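Local coordinates for uncharacterized protein (Bombyx mori, PDB 5AZ1) that probably reduces aldehydes or ketones with NADPH, as an aldo/keto reductase with a TIM-barrel fold, at residues Tyr22-Gly27 / Ile69-Phe74; Gln197-Leu202 / Val221-Phe226. All coordinates share one frame; numbering follows the deposited sequence.

Contact 1 (Tyr22-Gly27 / Ile69-Phe74); sequences YGTWLG and IDTAHF. With NDP (NADPH dihydro-nicotinamide-adenine-dinucleotide phosphate), chain J.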
loop_
_atom_site.group_PDB
_atom_site.type_symbol
_atom_site.label_atom_id
_atom_site.label_comp_id
_atom_site.label_asym_id
_atom_site.label_seq_id
_atom_site.Cartn_x
_atom_site.Cartn_y
_atom_site.Cartn_z
ATOM N N TYR A 22 -6.798 -3.263 4.280
ATOM C CA TYR A 22 -7.508 -3.975 3.229
ATOM C C TYR A 22 -7.207 -3.371 1.872
ATOM O O TYR A 22 -7.670 -2.274 1.547
ATOM C CB TYR A 22 -9.035 -3.908 3.560
ATOM C CG TYR A 22 -9.926 -4.710 2.662
ATOM C CD1 TYR A 22 -10.331 -4.209 1.420
ATOM C CD2 TYR A 22 -10.357 -5.944 3.032
ATOM C CE1 TYR A 22 -11.161 -4.943 0.586
ATOM C CE2 TYR A 22 -11.144 -6.723 2.175
ATOM C CZ TYR A 22 -11.553 -6.208 0.973
ATOM O OH TYR A 22 -12.304 -6.974 0.140
ATOM N N GLY A 23 -6.470 -4.081 1.041
ATOM C CA GLY A 23 -6.159 -3.602 -0.296
ATOM C C GLY A 23 -7.298 -3.676 -1.319
ATOM O O GLY A 23 -8.147 -4.540 -1.217
ATOM N N THR A 24 -7.320 -2.758 -2.288
ATOM C CA THR A 24 -8.444 -2.625 -3.171
ATOM C C THR A 24 -8.091 -2.589 -4.643
ATOM O O THR A 24 -8.956 -2.258 -5.465
ATOM C CB THR A 24 -9.326 -1.414 -2.776
ATOM O OG1 THR A 24 -8.656 -0.175 -2.999
ATOM C CG2 THR A 24 -9.760 -1.500 -1.341
ATOM N N TRP A 25 -6.853 -2.938 -4.988
ATOM C CA TRP A 25 -6.459 -2.986 -6.399
ATOM C C TRP A 25 -6.761 -4.365 -7.003
ATOM O O TRP A 25 -6.402 -5.375 -6.445
ATOM C CB TRP A 25 -5.009 -2.706 -6.514
ATOM C CG TRP A 25 -4.441 -2.917 -7.823
ATOM C CD1 TRP A 25 -3.374 -3.705 -8.111
ATOM C CD2 TRP A 25 -4.852 -2.331 -9.046
ATOM N NE1 TRP A 25 -3.091 -3.643 -9.429
ATOM C CE2 TRP A 25 -3.988 -2.809 -10.038
ATOM C CE3 TRP A 25 -5.897 -1.482 -9.415
ATOM C CZ2 TRP A 25 -4.104 -2.442 -11.386
ATOM C CZ3 TRP A 25 -6.026 -1.123 -10.755
ATOM C CH2 TRP A 25 -5.123 -1.597 -11.732
ATOM N N LEU A 26 -7.469 -4.396 -8.117
ATOM C CA LEU A 26 -7.910 -5.673 -8.724
ATOM C C LEU A 26 -7.041 -6.189 -9.864
ATOM O O LEU A 26 -7.112 -7.364 -10.208
ATOM C CB LEU A 26 -9.367 -5.580 -9.162
ATOM C CG LEU A 26 -10.291 -5.505 -7.959
ATOM C CD1 LEU A 26 -11.735 -5.376 -8.368
ATOM C CD2 LEU A 26 -10.142 -6.652 -6.998
ATOM N N GLY A 27 -6.225 -5.336 -10.447
ATOM C CA GLY A 27 -5.164 -5.799 -11.313
ATOM C C GLY A 27 -5.383 -5.434 -12.768
ATOM O O GLY A 27 -6.508 -5.181 -13.224
ATOM N N ILE A 69 -8.385 0.892 5.168
ATOM C CA ILE A 69 -8.678 0.590 3.790
ATOM C C ILE A 69 -7.758 1.353 2.849
ATOM O O ILE A 69 -7.692 2.556 2.903
ATOM C CB ILE A 69 -10.137 1.030 3.458
ATOM C CG1 ILE A 69 -11.131 0.286 4.325
ATOM C CG2 ILE A 69 -10.450 0.814 1.973
ATOM C CD1 ILE A 69 -12.507 0.932 4.307
ATOM N N ASP A 70 -7.092 0.669 1.937
ATOM C CA ASP A 70 -6.084 1.356 1.112
ATOM C C ASP A 70 -6.677 1.432 -0.233
ATOM O O ASP A 70 -7.028 0.380 -0.789
ATOM C CB ASP A 70 -4.800 0.513 1.017
ATOM C CG ASP A 70 -3.754 1.180 0.198
ATOM O OD1 ASP A 70 -3.112 2.115 0.728
ATOM O OD2 ASP A 70 -3.580 0.783 -0.973
ATOM N N THR A 71 -6.801 2.637 -0.795
ATOM C CA THR A 71 -7.264 2.693 -2.162
ATOM C C THR A 71 -6.572 3.794 -2.913
ATOM O O THR A 71 -5.631 4.366 -2.411
ATOM C CB THR A 71 -8.826 2.813 -2.235
ATOM O OG1 THR A 71 -9.276 2.439 -3.540
ATOM C CG2 THR A 71 -9.311 4.187 -1.935
ATOM N N ALA A 72 -7.033 4.093 -4.115
ATOM C CA ALA A 72 -6.366 5.081 -4.972
ATOM C C ALA A 72 -7.273 5.488 -6.114
ATOM O O ALA A 72 -8.097 4.708 -6.500
ATOM C CB ALA A 72 -5.035 4.520 -5.523
ATOM N N HIS A 73 -7.115 6.711 -6.619
ATOM C CA HIS A 73 -7.716 7.112 -7.871
ATOM C C HIS A 73 -7.537 6.050 -8.964
ATOM O O HIS A 73 -8.514 5.560 -9.556
ATOM C CB HIS A 73 -7.144 8.421 -8.303
ATOM C CG HIS A 73 -7.714 8.916 -9.569
ATOM N ND1 HIS A 73 -7.100 9.897 -10.318
ATOM C CD2 HIS A 73 -8.833 8.556 -10.253
ATOM C CE1 HIS A 73 -7.822 10.130 -11.398
ATOM N NE2 HIS A 73 -8.846 9.286 -11.410
ATOM N N PHE A 74 -6.295 5.603 -9.127
ATOM C CA PHE A 74 -5.975 4.640 -10.144
ATOM C C PHE A 74 -6.723 3.341 -9.990
ATOM O O PHE A 74 -6.778 2.589 -10.915
ATOM C CB PHE A 74 -4.463 4.365 -10.123
ATOM C CG PHE A 74 -4.000 3.435 -11.209
ATOM C CD1 PHE A 74 -3.965 3.871 -12.528
ATOM C CD2 PHE A 74 -3.574 2.115 -10.916
ATOM C CE1 PHE A 74 -3.521 3.020 -13.555
ATOM C CE2 PHE A 74 -3.130 1.262 -11.947
ATOM C CZ PHE A 74 -3.110 1.721 -13.270
HETATM P PA NDP J . -0.862 -9.235 -2.374
HETATM O O1A NDP J . 0.576 -9.602 -1.998
HETATM O O2A NDP J . -1.818 -8.680 -1.375
HETATM O O5B NDP J . -1.515 -10.659 -2.856
HETATM C C5B NDP J . -2.743 -10.732 -3.562
HETATM C C4B NDP J . -3.091 -12.191 -3.838
HETATM O O4B NDP J . -2.962 -12.999 -2.656
HETATM C C3B NDP J . -4.539 -12.349 -4.351
HETATM O O3B NDP J . -4.516 -12.971 -5.627
HETATM C C2B NDP J . -5.251 -13.159 -3.262
HETATM O O2B NDP J . -6.268 -14.052 -3.728
HETATM C C1B NDP J . -4.108 -13.862 -2.551
HETATM N N9A NDP J . -4.290 -14.032 -1.114
HETATM C C8A NDP J . -4.578 -13.064 -0.215
HETATM N N7A NDP J . -4.625 -13.564 1.033
HETATM C C5A NDP J . -4.314 -14.870 0.928
HETATM C C6A NDP J . -4.188 -15.969 1.883
HETATM N N6A NDP J . -4.400 -15.684 3.204
HETATM N N1A NDP J . -3.872 -17.207 1.368
HETATM C C2A NDP J . -3.677 -17.434 0.042
HETATM N N3A NDP J . -3.766 -16.464 -0.888
HETATM C C4A NDP J . -4.080 -15.189 -0.491
HETATM O O3 NDP J . -0.808 -8.425 -3.755
HETATM P PN NDP J . -1.282 -6.922 -4.020
HETATM O O1N NDP J . -0.153 -6.290 -4.776
HETATM O O2N NDP J . -2.689 -6.911 -4.603
HETATM O O5D NDP J . -1.458 -6.365 -2.493
HETATM C C5D NDP J . -1.277 -5.040 -2.199
HETATM C C4D NDP J . -2.402 -4.024 -2.165
HETATM O O4D NDP J . -1.550 -2.872 -1.936
HETATM C C3D NDP J . -3.250 -3.582 -3.360
HETATM O O3D NDP J . -4.576 -4.044 -3.247
HETATM C C2D NDP J . -3.225 -2.063 -3.220
HETATM O O2D NDP J . -4.142 -1.671 -2.172
HETATM C C1D NDP J . -1.758 -1.804 -2.845
HETATM N N1N NDP J . -0.691 -1.691 -3.948
HETATM C C2N NDP J . -0.032 -0.498 -4.035
HETATM C C3N NDP J . 0.949 -0.199 -4.999
HETATM C C7N NDP J . 1.632 1.155 -5.002
HETATM O O7N NDP J . 2.258 1.443 -6.028
HETATM N N7N NDP J . 1.542 2.019 -3.934
HETATM C C4N NDP J . 1.297 -1.229 -6.073
HETATM C C5N NDP J . 0.564 -2.495 -5.886
HETATM C C6N NDP J . -0.364 -2.667 -4.860
HETATM P P2B NDP J . -7.850 -13.679 -3.768
HETATM O O1X NDP J . -8.014 -12.170 -4.040
HETATM O O2X NDP J . -8.267 -14.409 -5.018
HETATM O O3X NDP J . -8.267 -14.118 -2.390
#
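Y22 and I69 pair where the first two strands of the TIM barrel run parallel, and between these residues one firm backbone bond, D70 N to Y22 O (3.0 Å, 179°), ties the strands. The close packing continues two residues on, where hydroxyls take over from the strand ladder. T24 OG1 sits between its own backbone N and carbonyl carbon (chi1 68°), which turns the hydroxyl toward the second strand and lays CG2 beside I69 CG2. From there T24 OG1 donates to D70 O at 2.8 Å, in the carbonyl plane and on a lone pair, while T71 OG1 donates to T24 OG1 at 2.7 Å. Two bonds thus grip one buried oxygen and fix its rotation.

On the cofactor side, D70 OD2 accepts the NADPH ribose hydroxyl O2D at 2.8 Å and also forms a salt bridge with K104, consistent with the aspartate–lysine pair of the aldo/keto reductase active site. W25 N donates to O3D of the same ribose at 3.1 Å. A side chain at G23 would run into that ribose, so the close approach of the sugar depends on its absence.

The looser, partly exposed end belongs to W25. Its indole meets F74 only obliquely, the six-membered ring and the phenyl ring inclined at 33° with their centroids 5.1 Å apart. F74 itself is buried, stacked on W106. The two aromatic residues come nearest where W25 CH2 approaches F74 CE2, at 3.5 Å.

Contact 2 (Gln197-Leu202 / Val221-Phe226); sequences QIEVNL and VAYSPF. With NDP (NADPH dihydro-nicotinamide-adenine-dinucleotide phosphate), chain J.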
loop_
_atom_site.group_PDB
_atom_site.type_symbol
_atom_site.label_atom_id
_atom_site.label_comp_id
_atom_site.label_asym_id
_atom_site.label_seq_id
_atom_site.Cartn_x
_atom_site.Cartn_y
_atom_site.Cartn_z
ATOM N N GLN A 197 4.913 4.074 1.381
ATOM C CA GLN A 197 4.315 2.823 0.967
ATOM C C GLN A 197 5.102 2.220 -0.173
ATOM O O GLN A 197 5.207 2.818 -1.244
ATOM C CB GLN A 197 2.807 2.968 0.619
ATOM C CG GLN A 197 2.152 1.655 0.270
ATOM C CD GLN A 197 0.651 1.768 -0.123
ATOM O OE1 GLN A 197 0.308 1.380 -1.187
ATOM N NE2 GLN A 197 -0.216 2.222 0.776
ATOM N N ILE A 198 5.572 0.989 0.025
ATOM C CA ILE A 198 6.503 0.347 -0.943
ATOM C C ILE A 198 6.314 -1.127 -0.889
ATOM O O ILE A 198 5.758 -1.638 0.083
ATOM C CB ILE A 198 7.986 0.567 -0.535
ATOM C CG1 ILE A 198 8.193 0.216 0.966
ATOM C CG2 ILE A 198 8.399 1.990 -0.794
ATOM C CD1 ILE A 198 9.606 0.336 1.467
ATOM N N GLU A 199 6.849 -1.821 -1.892
ATOM C CA GLU A 199 6.877 -3.277 -1.855
ATOM C C GLU A 199 7.798 -3.823 -0.788
ATOM O O GLU A 199 8.978 -3.460 -0.733
ATOM C CB GLU A 199 7.304 -3.832 -3.198
ATOM C CG GLU A 199 7.138 -5.345 -3.218
ATOM C CD GLU A 199 7.697 -6.018 -4.494
ATOM O OE1 GLU A 199 7.815 -5.357 -5.572
ATOM O OE2 GLU A 199 7.995 -7.238 -4.371
ATOM N N VAL A 200 7.249 -4.651 0.093
ATOM C CA VAL A 200 8.034 -5.421 1.071
ATOM C C VAL A 200 7.446 -6.780 1.185
ATOM O O VAL A 200 6.255 -6.913 1.289
ATOM C CB VAL A 200 8.051 -4.839 2.475
ATOM C CG1 VAL A 200 9.208 -5.451 3.296
ATOM C CG2 VAL A 200 8.207 -3.322 2.425
ATOM N N ASN A 201 8.288 -7.800 1.131
ATOM C CA ASN A 201 7.877 -9.205 1.279
ATOM C C ASN A 201 9.159 -10.055 1.590
ATOM O O ASN A 201 10.227 -9.490 1.866
ATOM C CB ASN A 201 7.127 -9.673 0.010
ATOM C CG ASN A 201 7.876 -9.357 -1.254
ATOM O OD1 ASN A 201 9.045 -9.775 -1.406
ATOM N ND2 ASN A 201 7.207 -8.636 -2.215
ATOM N N LEU A 202 9.042 -11.385 1.633
ATOM C CA LEU A 202 10.174 -12.210 2.080
ATOM C C LEU A 202 11.404 -12.191 1.106
ATOM O O LEU A 202 12.545 -12.202 1.564
ATOM C CB LEU A 202 9.699 -13.595 2.404
ATOM C CG LEU A 202 8.747 -13.644 3.582
ATOM C CD1 LEU A 202 8.033 -14.992 3.527
ATOM C CD2 LEU A 202 9.442 -13.474 4.950
ATOM N N VAL A 221 4.704 1.027 4.938
ATOM C CA VAL A 221 3.503 0.265 4.650
ATOM C C VAL A 221 3.832 -0.615 3.463
ATOM O O VAL A 221 4.228 -0.100 2.438
ATOM C CB VAL A 221 2.317 1.201 4.340
ATOM C CG1 VAL A 221 1.109 0.395 3.786
ATOM C CG2 VAL A 221 1.941 2.009 5.574
ATOM N N ALA A 222 3.661 -1.925 3.628
ATOM C CA ALA A 222 4.068 -2.898 2.639
ATOM C C ALA A 222 2.916 -3.213 1.720
ATOM O O ALA A 222 1.925 -3.760 2.199
ATOM C CB ALA A 222 4.495 -4.201 3.328
ATOM N N TYR A 223 3.038 -2.885 0.440
ATOM C CA TYR A 223 2.203 -3.523 -0.560
ATOM C C TYR A 223 2.835 -4.752 -1.137
ATOM O O TYR A 223 4.025 -4.926 -1.003
ATOM C CB TYR A 223 1.833 -2.557 -1.658
ATOM C CG TYR A 223 2.852 -2.103 -2.697
ATOM C CD1 TYR A 223 3.235 -2.942 -3.764
ATOM C CD2 TYR A 223 3.317 -0.813 -2.720
ATOM C CE1 TYR A 223 4.083 -2.503 -4.752
ATOM C CE2 TYR A 223 4.158 -0.364 -3.698
ATOM C CZ TYR A 223 4.538 -1.198 -4.733
ATOM O OH TYR A 223 5.342 -0.723 -5.770
ATOM N N SER A 224 2.037 -5.552 -1.867
ATOM C CA SER A 224 2.437 -6.907 -2.327
ATOM C C SER A 224 3.209 -7.673 -1.255
ATOM O O SER A 224 4.272 -8.218 -1.500
ATOM C CB SER A 224 3.254 -6.871 -3.602
ATOM O OG SER A 224 2.575 -6.165 -4.676
ATOM N N PRO A 225 2.635 -7.754 -0.074
ATOM C CA PRO A 225 3.307 -8.420 1.034
ATOM C C PRO A 225 3.514 -9.925 0.885
ATOM O O PRO A 225 4.297 -10.490 1.644
ATOM C CB PRO A 225 2.407 -8.081 2.234
ATOM C CG PRO A 225 1.037 -7.971 1.609
ATOM C CD PRO A 225 1.252 -7.334 0.272
ATOM N N PHE A 226 2.841 -10.569 -0.065
ATOM C CA PHE A 226 3.045 -12.005 -0.333
ATOM C C PHE A 226 4.008 -12.228 -1.490
ATOM O O PHE A 226 4.317 -13.359 -1.819
ATOM C CB PHE A 226 1.710 -12.679 -0.657
ATOM C CG PHE A 226 0.760 -12.728 0.501
ATOM C CD1 PHE A 226 1.114 -13.314 1.657
ATOM C CD2 PHE A 226 -0.502 -12.196 0.397
ATOM C CE1 PHE A 226 0.250 -13.337 2.739
ATOM C CE2 PHE A 226 -1.357 -12.193 1.447
ATOM C CZ PHE A 226 -1.011 -12.800 2.614
HETATM P PA NDP J . -0.862 -9.235 -2.374
HETATM O O1A NDP J . 0.576 -9.602 -1.998
HETATM O O2A NDP J . -1.818 -8.680 -1.375
HETATM O O5B NDP J . -1.515 -10.659 -2.856
HETATM C C5B NDP J . -2.743 -10.732 -3.562
HETATM C C4B NDP J . -3.091 -12.191 -3.838
HETATM O O4B NDP J . -2.962 -12.999 -2.656
HETATM C C3B NDP J . -4.539 -12.349 -4.351
HETATM O O3B NDP J . -4.516 -12.971 -5.627
HETATM C C2B NDP J . -5.251 -13.159 -3.262
HETATM O O2B NDP J . -6.268 -14.052 -3.728
HETATM C C1B NDP J . -4.108 -13.862 -2.551
HETATM N N9A NDP J . -4.290 -14.032 -1.114
HETATM C C8A NDP J . -4.578 -13.064 -0.215
HETATM N N7A NDP J . -4.625 -13.564 1.033
HETATM C C5A NDP J . -4.314 -14.870 0.928
HETATM C C6A NDP J . -4.188 -15.969 1.883
HETATM N N6A NDP J . -4.400 -15.684 3.204
HETATM N N1A NDP J . -3.872 -17.207 1.368
HETATM C C2A NDP J . -3.677 -17.434 0.042
HETATM N N3A NDP J . -3.766 -16.464 -0.888
HETATM C C4A NDP J . -4.080 -15.189 -0.491
HETATM O O3 NDP J . -0.808 -8.425 -3.755
HETATM P PN NDP J . -1.282 -6.922 -4.020
HETATM O O1N NDP J . -0.153 -6.290 -4.776
HETATM O O2N NDP J . -2.689 -6.911 -4.603
HETATM O O5D NDP J . -1.458 -6.365 -2.493
HETATM C C5D NDP J . -1.277 -5.040 -2.199
HETATM C C4D NDP J . -2.402 -4.024 -2.165
HETATM O O4D NDP J . -1.550 -2.872 -1.936
HETATM C C3D NDP J . -3.250 -3.582 -3.360
HETATM O O3D NDP J . -4.576 -4.044 -3.247
HETATM C C2D NDP J . -3.225 -2.063 -3.220
HETATM O O2D NDP J . -4.142 -1.671 -2.172
HETATM C C1D NDP J . -1.758 -1.804 -2.845
HETATM N N1N NDP J . -0.691 -1.691 -3.948
HETATM C C2N NDP J . -0.032 -0.498 -4.035
HETATM C C3N NDP J . 0.949 -0.199 -4.999
HETATM C C7N NDP J . 1.632 1.155 -5.002
HETATM O O7N NDP J . 2.258 1.443 -6.028
HETATM N N7N NDP J . 1.542 2.019 -3.934
HETATM C C4N NDP J . 1.297 -1.229 -6.073
HETATM C C5N NDP J . 0.564 -2.495 -5.886
HETATM C C6N NDP J . -0.364 -2.667 -4.860
HETATM P P2B NDP J . -7.850 -13.679 -3.768
HETATM O O1X NDP J . -8.014 -12.170 -4.040
HETATM O O2X NDP J . -8.267 -14.409 -5.018
HETATM O O3X NDP J . -8.267 -14.118 -2.390
#
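I198 N donates to V221 O at 3.0 Å in the parallel ladder between strands 195-199 and 219-223, which helix 207-215 connects; Y223 N then returns a bond to I198 O. Y223 carries the ladder's order out to the cofactor. Its CB lies 3.4 Å from the ribose O4D of NADPH, and with chi1 at 73° the ring swings back over strand 195-199. One face of the ring covers the nicotinamide, C3N lying 3.3 Å above its plane over the centre: CG and CD2 lie against C3N, CD1 against C5N, CE1 against C4N, CE2 against the carboxamide carbon C7N, and CZ between C4N and E199 N. The opposite face receives E199 CB in a CH-pi contact. At the tip, OH bonds to N176 OD1. An alanine here is likely to leave the nicotinamide without its flat support and N176 without its hydroxyl partner.

Q197 OE1 accepts the carboxamide N7N at 3.1 Å, while its NE2 binds D70. Farther along, N201 ND2 bridges E199 OE2 and S224 O. The Y223 face would limit the tilt of the nicotinamide and the Q197 bond its rotation, consistent with a ring held for hydride transfer, while S224 OG holds the diphosphate, donating to O1N at 2.7 Å.

Contacts 1 and 2 are both core contacts between neighbouring parallel strands of the one barrel sheet, the first joining strands 22-23 and 68-70, the second strands 195-199 and 219-223. Their centres lie about 14 Å apart, and NADPH spans the distance. Contact 1 takes the nicotinamide-side ribose through a carboxylate and backbone N-H groups; contact 2 takes the nicotinamide through an aromatic face and the diphosphate through S224 and F226. Contact 1 has just one firm ladder bond between its own residues and frays toward the partly exposed W25, whereas contact 2 keeps a longer ladder and is buried throughout. The two meet directly where D70 OD1 and Q197 NE2 lie 2.9 Å apart, probably hydrogen-bonded.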